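Local coordinates for aspartate aminotransferase, mitochondrial (Trypanosoma brucei brucei, PDB 4W5K), which probably transfers amino groups between L-aspartate and 2-oxoglutarate as a homodimeric enzyme that uses pyridoxal 5'-phosphate as cofactor, at residues I199-M210 with L230-Q241. The protein carries 1 engineered substitution. Sequence-based numbering, arbitrary orientation.
With PLP (pyridoxal-5'-phosphate), chain C.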
loop_
_atom_site.group_PDB
_atom_site.type_symbol
_atom_site.label_atom_id
_atom_site.label_comp_id
_atom_site.label_asym_id
_atom_site.label_seq_id
_atom_site.Cartn_x
_atom_site.Cartn_y
_atom_site.Cartn_z
ATOM N N ILE A 199 -16.210 27.839 -7.701
ATOM C CA ILE A 199 -15.681 27.132 -6.524
ATOM C C ILE A 199 -15.264 28.151 -5.454
ATOM O O ILE A 199 -15.592 28.002 -4.254
ATOM C CB ILE A 199 -14.495 26.207 -6.924
ATOM C CG1 ILE A 199 -15.030 24.988 -7.693
ATOM C CG2 ILE A 199 -13.693 25.776 -5.694
ATOM C CD1 ILE A 199 -13.950 24.033 -8.276
ATOM N N LYS A 200 -14.566 29.208 -5.864
ATOM C CA LYS A 200 -14.147 30.220 -4.885
ATOM C C LYS A 200 -15.335 30.941 -4.260
ATOM O O LYS A 200 -15.408 31.080 -3.028
ATOM C CB LYS A 200 -13.200 31.241 -5.513
ATOM C CG LYS A 200 -12.724 32.331 -4.549
ATOM C CD LYS A 200 -11.844 33.343 -5.271
ATOM C CE LYS A 200 -11.362 34.465 -4.350
ATOM N NZ LYS A 200 -10.397 33.962 -3.310
ATOM N N ARG A 201 -16.267 31.392 -5.102
ATOM C CA ARG A 201 -17.422 32.169 -4.637
ATOM C C ARG A 201 -18.340 31.383 -3.701
ATOM O O ARG A 201 -18.912 31.945 -2.748
ATOM C CB ARG A 201 -18.228 32.680 -5.835
ATOM C CG ARG A 201 -19.538 33.369 -5.450
ATOM C CD ARG A 201 -20.107 34.187 -6.605
ATOM N NE ARG A 201 -20.170 33.418 -7.844
ATOM C CZ ARG A 201 -21.101 32.509 -8.114
ATOM N NH1 ARG A 201 -22.062 32.254 -7.226
ATOM N NH2 ARG A 201 -21.072 31.858 -9.275
ATOM N N ARG A 202 -18.501 30.095 -3.976
ATOM C CA ARG A 202 -19.369 29.253 -3.153
ATOM C C ARG A 202 -18.629 28.646 -1.961
ATOM O O ARG A 202 -19.208 27.855 -1.205
ATOM C CB ARG A 202 -19.986 28.141 -4.006
ATOM C CG ARG A 202 -20.964 28.661 -5.086
ATOM C CD ARG A 202 -22.186 29.302 -4.433
ATOM N NE ARG A 202 -23.135 28.300 -3.941
ATOM C CZ ARG A 202 -24.004 28.498 -2.955
ATOM N NH1 ARG A 202 -24.048 29.664 -2.303
ATOM N NH2 ARG A 202 -24.828 27.518 -2.603
ATOM N N ASN A 203 -17.367 29.040 -1.787
ATOM C CA ASN A 203 -16.515 28.535 -0.699
ATOM C C ASN A 203 -16.441 27.010 -0.693
ATOM O O ASN A 203 -16.405 26.373 0.392
ATOM C CB ASN A 203 -17.008 29.054 0.664
ATOM C CG ASN A 203 -16.954 30.575 0.760
ATOM O OD1 ASN A 203 -15.894 31.182 0.576
ATOM N ND2 ASN A 203 -18.106 31.198 1.011
ATOM N N HIS A 204 -16.399 26.429 -1.901
ATOM C CA HIS A 204 -16.255 24.985 -2.067
ATOM C C HIS A 204 -14.807 24.551 -1.827
ATOM O O HIS A 204 -13.870 25.353 -1.896
ATOM C CB HIS A 204 -16.695 24.533 -3.484
ATOM C CG HIS A 204 -18.164 24.677 -3.744
ATOM N ND1 HIS A 204 -19.117 24.561 -2.753
ATOM C CD2 HIS A 204 -18.844 24.924 -4.889
ATOM C CE1 HIS A 204 -20.319 24.735 -3.275
ATOM N NE2 HIS A 204 -20.179 24.954 -4.574
ATOM N N ILE A 205 -14.634 23.271 -1.547
ATOM C CA ILE A 205 -13.314 22.694 -1.310
ATOM C C ILE A 205 -12.966 21.791 -2.487
ATOM O O ILE A 205 -13.561 20.727 -2.643
ATOM C CB ILE A 205 -13.273 21.880 0.017
ATOM C CG1 ILE A 205 -13.644 22.765 1.221
ATOM C CG2 ILE A 205 -11.897 21.270 0.228
ATOM C CD1 ILE A 205 -15.141 22.851 1.505
ATOM N N PRO A 206 -12.030 22.227 -3.352
ATOM C CA PRO A 206 -11.676 21.431 -4.533
ATOM C C PRO A 206 -10.789 20.248 -4.189
ATOM O O PRO A 206 -9.813 20.433 -3.461
ATOM C CB PRO A 206 -10.912 22.416 -5.409
ATOM C CG PRO A 206 -10.352 23.411 -4.435
ATOM C CD PRO A 206 -11.366 23.546 -3.351
ATOM N N PHE A 207 -11.150 19.073 -4.705
ATOM C CA PHE A 207 -10.354 17.832 -4.557
ATOM C C PHE A 207 -9.962 17.437 -5.978
ATOM O O PHE A 207 -10.780 16.927 -6.740
ATOM C CB PHE A 207 -11.197 16.750 -3.870
ATOM C CG PHE A 207 -10.407 15.628 -3.223
ATOM C CD1 PHE A 207 -9.287 15.081 -3.824
ATOM C CD2 PHE A 207 -10.820 15.140 -1.976
ATOM C CE1 PHE A 207 -8.573 14.030 -3.207
ATOM C CE2 PHE A 207 -10.122 14.078 -1.332
ATOM C CZ PHE A 207 -8.989 13.526 -1.951
ATOM N N VAL A 208 -8.718 17.714 -6.331
ATOM C CA VAL A 208 -8.207 17.471 -7.697
ATOM C C VAL A 208 -7.627 16.072 -7.809
ATOM O O VAL A 208 -6.704 15.716 -7.077
ATOM C CB VAL A 208 -7.144 18.482 -8.058
ATOM C CG1 VAL A 208 -6.537 18.159 -9.477
ATOM C CG2 VAL A 208 -7.733 19.861 -8.060
ATOM N N ASP A 209 -8.195 15.263 -8.692
ATOM C CA ASP A 209 -7.596 13.978 -9.051
ATOM C C ASP A 209 -6.724 14.233 -10.280
ATOM O O ASP A 209 -7.231 14.486 -11.379
ATOM C CB ASP A 209 -8.687 12.921 -9.321
ATOM C CG ASP A 209 -8.109 11.538 -9.651
ATOM O OD1 ASP A 209 -6.898 11.440 -9.928
ATOM O OD2 ASP A 209 -8.870 10.543 -9.637
ATOM N N MET A 210 -5.408 14.242 -10.072
ATOM C CA MET A 210 -4.451 14.493 -11.160
ATOM C C MET A 210 -3.669 13.218 -11.444
ATOM O O MET A 210 -2.566 13.014 -10.909
ATOM C CB MET A 210 -3.479 15.629 -10.807
ATOM C CG MET A 210 -2.576 16.003 -12.014
ATOM S SD MET A 210 -1.651 17.527 -11.798
ATOM C CE MET A 210 -0.533 17.049 -10.490
ATOM N N LEU A 230 -5.946 26.880 -8.709
ATOM C CA LEU A 230 -6.797 26.871 -7.512
ATOM C C LEU A 230 -6.028 27.164 -6.238
ATOM O O LEU A 230 -6.608 27.671 -5.264
ATOM C CB LEU A 230 -7.504 25.523 -7.352
ATOM C CG LEU A 230 -8.777 25.373 -8.177
ATOM C CD1 LEU A 230 -9.139 23.892 -8.299
ATOM C CD2 LEU A 230 -9.906 26.207 -7.591
ATOM N N VAL A 231 -4.741 26.836 -6.204
ATOM C CA VAL A 231 -4.068 26.846 -4.892
ATOM C C VAL A 231 -3.995 28.274 -4.304
ATOM O O VAL A 231 -3.912 28.442 -3.083
ATOM C CB VAL A 231 -2.659 26.184 -4.979
ATOM C CG1 VAL A 231 -1.655 27.103 -5.654
ATOM C CG2 VAL A 231 -2.172 25.761 -3.579
ATOM N N ASP A 232 -4.111 29.299 -5.156
ATOM C CA ASP A 232 -4.136 30.694 -4.681
ATOM C C ASP A 232 -5.543 31.252 -4.441
ATOM O O ASP A 232 -5.688 32.379 -3.969
ATOM C CB ASP A 232 -3.425 31.631 -5.672
ATOM C CG ASP A 232 -2.473 30.898 -6.609
ATOM O OD1 ASP A 232 -2.942 30.406 -7.659
ATOM O OD2 ASP A 232 -1.257 30.825 -6.302
ATOM N N MET A 233 -6.574 30.485 -4.775
ATOM C CA MET A 233 -7.938 31.016 -4.789
ATOM C C MET A 233 -8.785 30.596 -3.597
ATOM O O MET A 233 -9.787 31.245 -3.274
ATOM C CB MET A 233 -8.639 30.571 -6.069
ATOM C CG MET A 233 -7.990 31.088 -7.310
ATOM S SD MET A 233 -8.877 30.471 -8.755
ATOM C CE MET A 233 -10.420 31.342 -8.549
ATOM N N VAL A 234 -8.397 29.492 -2.974
ATOM C CA VAL A 234 -9.182 28.891 -1.903
ATOM C C VAL A 234 -8.279 28.592 -0.697
ATOM O O VAL A 234 -7.077 28.402 -0.859
ATOM C CB VAL A 234 -9.885 27.586 -2.385
ATOM C CG1 VAL A 234 -10.797 27.871 -3.586
ATOM C CG2 VAL A 234 -8.856 26.480 -2.733
ATOM N N PRO A 235 -8.864 28.566 0.510
ATOM C CA PRO A 235 -8.160 28.251 1.765
ATOM C C PRO A 235 -7.558 26.843 1.760
ATOM O O PRO A 235 -6.411 26.676 2.162
ATOM C CB PRO A 235 -9.256 28.370 2.828
ATOM C CG PRO A 235 -10.258 29.303 2.219
ATOM C CD PRO A 235 -10.251 28.987 0.753
ATOM N N ASN A 236 -8.320 25.852 1.309
ATOM C CA ASN A 236 -7.827 24.478 1.243
ATOM C C ASN A 236 -8.097 23.850 -0.110
ATOM O O ASN A 236 -9.251 23.815 -0.556
ATOM C CB ASN A 236 -8.478 23.599 2.324
ATOM C CG ASN A 236 -8.292 24.143 3.721
ATOM O OD1 ASN A 236 -9.201 24.751 4.292
ATOM N ND2 ASN A 236 -7.115 23.932 4.283
ATOM N N LEU A 237 -7.029 23.349 -0.739
ATOM C CA LEU A 237 -7.079 22.531 -1.944
ATOM C C LEU A 237 -6.458 21.149 -1.677
ATOM O O LEU A 237 -5.426 21.065 -1.021
ATOM C CB LEU A 237 -6.326 23.225 -3.086
ATOM C CG LEU A 237 -5.812 22.345 -4.236
ATOM C CD1 LEU A 237 -6.977 21.949 -5.160
ATOM C CD2 LEU A 237 -4.728 23.085 -5.043
ATOM N N ILE A 238 -7.087 20.082 -2.173
ATOM C CA ILE A 238 -6.530 18.734 -2.054
ATOM C C ILE A 238 -6.127 18.263 -3.444
ATOM O O ILE A 238 -6.871 18.483 -4.397
ATOM C CB ILE A 238 -7.538 17.727 -1.463
ATOM C CG1 ILE A 238 -8.128 18.266 -0.160
ATOM C CG2 ILE A 238 -6.872 16.346 -1.209
ATOM C CD1 ILE A 238 -9.562 18.642 -0.284
ATOM N N VAL A 239 -4.963 17.621 -3.558
ATOM C CA VAL A 239 -4.535 17.066 -4.840
ATOM C C VAL A 239 -4.073 15.622 -4.651
ATOM O O VAL A 239 -3.201 15.372 -3.816
ATOM C CB VAL A 239 -3.376 17.861 -5.473
ATOM C CG1 VAL A 239 -3.032 17.273 -6.856
ATOM C CG2 VAL A 239 -3.745 19.348 -5.627
ATOM N N ALA A 240 -4.674 14.687 -5.402
ATOM C CA ALA A 240 -4.231 13.292 -5.432
ATOM C C ALA A 240 -3.428 13.122 -6.705
ATOM O O ALA A 240 -3.959 13.297 -7.807
ATOM C CB ALA A 240 -5.419 12.327 -5.415
ATOM N N GLN A 241 -2.142 12.818 -6.548
ATOM C CA GLN A 241 -1.211 12.820 -7.668
ATOM C C GLN A 241 -0.687 11.401 -7.938
ATOM O O GLN A 241 -0.062 10.787 -7.074
ATOM C CB GLN A 241 -0.056 13.802 -7.358
ATOM C CG GLN A 241 1.086 13.823 -8.342
ATOM C CD GLN A 241 2.171 14.797 -7.919
ATOM O OE1 GLN A 241 2.418 14.974 -6.722
ATOM N NE2 GLN A 241 2.861 15.394 -8.893
HETATM N N1 PLP C . -7.858 8.413 -10.736
HETATM C C2 PLP C . -8.026 8.294 -12.095
HETATM C C2A PLP C . -8.854 9.322 -12.797
HETATM C C3 PLP C . -7.437 7.241 -12.795
HETATM O O3 PLP C . -7.605 7.094 -14.145
HETATM C C4 PLP C . -6.668 6.307 -12.114
HETATM C C4A PLP C . -5.863 5.327 -12.921
HETATM O O4A PLP C . -6.440 4.361 -13.429
HETATM C C5 PLP C . -6.495 6.426 -10.735
HETATM C C6 PLP C . -7.081 7.494 -10.054
HETATM C C5A PLP C . -5.682 5.400 -9.960
HETATM O O4P PLP C . -4.310 5.597 -10.160
HETATM P P PLP C . -3.238 4.778 -9.383
HETATM O O1P PLP C . -2.865 3.542 -10.145
HETATM O O2P PLP C . -3.763 4.416 -8.015
HETATM O O3P PLP C . -2.056 5.712 -9.272
HETATM O O HOH W 1 -4.341 10.584 -9.161
#
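Leu230 sets its CD1 methyl against Pro206, 3.7 Å from CB of the ring. Met233 serves the helix end instead: its backbone O accepts a hydrogen bond from Lys200 NZ (2.8 Å). Lysine suits this solvent-facing turn at the end of helix 189-201 because its aliphatic stem runs alongside the Met233 carbonyl oxygen, and the bend at chi4 (68°) turns the ammonium back onto that oxygen. Val234 then meets Pro206 tip to tip, with its CG2 3.8 Å from CG of the ring; proline, lacking an N-H, cannot donate to Asn236 O, which lies 3.5 Å from Pro206 CD, and the ladder of backbone bonds begins with its own carbonyl. Leu237 crosses that ring at about a right angle, and its CD1 also touches Val208 CG2.

From Ile238 onward the chain runs as a parallel strand beside 205-210, in the central mixed sheet of the large domain of a fold-type I aminotransferase. The ladder alternates Ile238 N to Pro206 O, Val208 N to Ile238 O, Ala240 N to Val208 O and Met210 N to Ala240 O, all 2.8 to 3.0 Å. Ile238 CG2, anti to the backbone N, rises over one face of the Phe207 ring as a CH-pi contact, 3.6 Å from its centroid. Beta-branched Val239 turns to the other face, shared with Val208 and Met210. Small Ala240 leaves room for helix 99-110, and a water donates to both its O and Asp209 OD1. Asp209 OD2, also bonded to His131, lies 2.6 Å from N1 of pyridoxal phosphate, where a carboxylate would favour a protonated ring nitrogen.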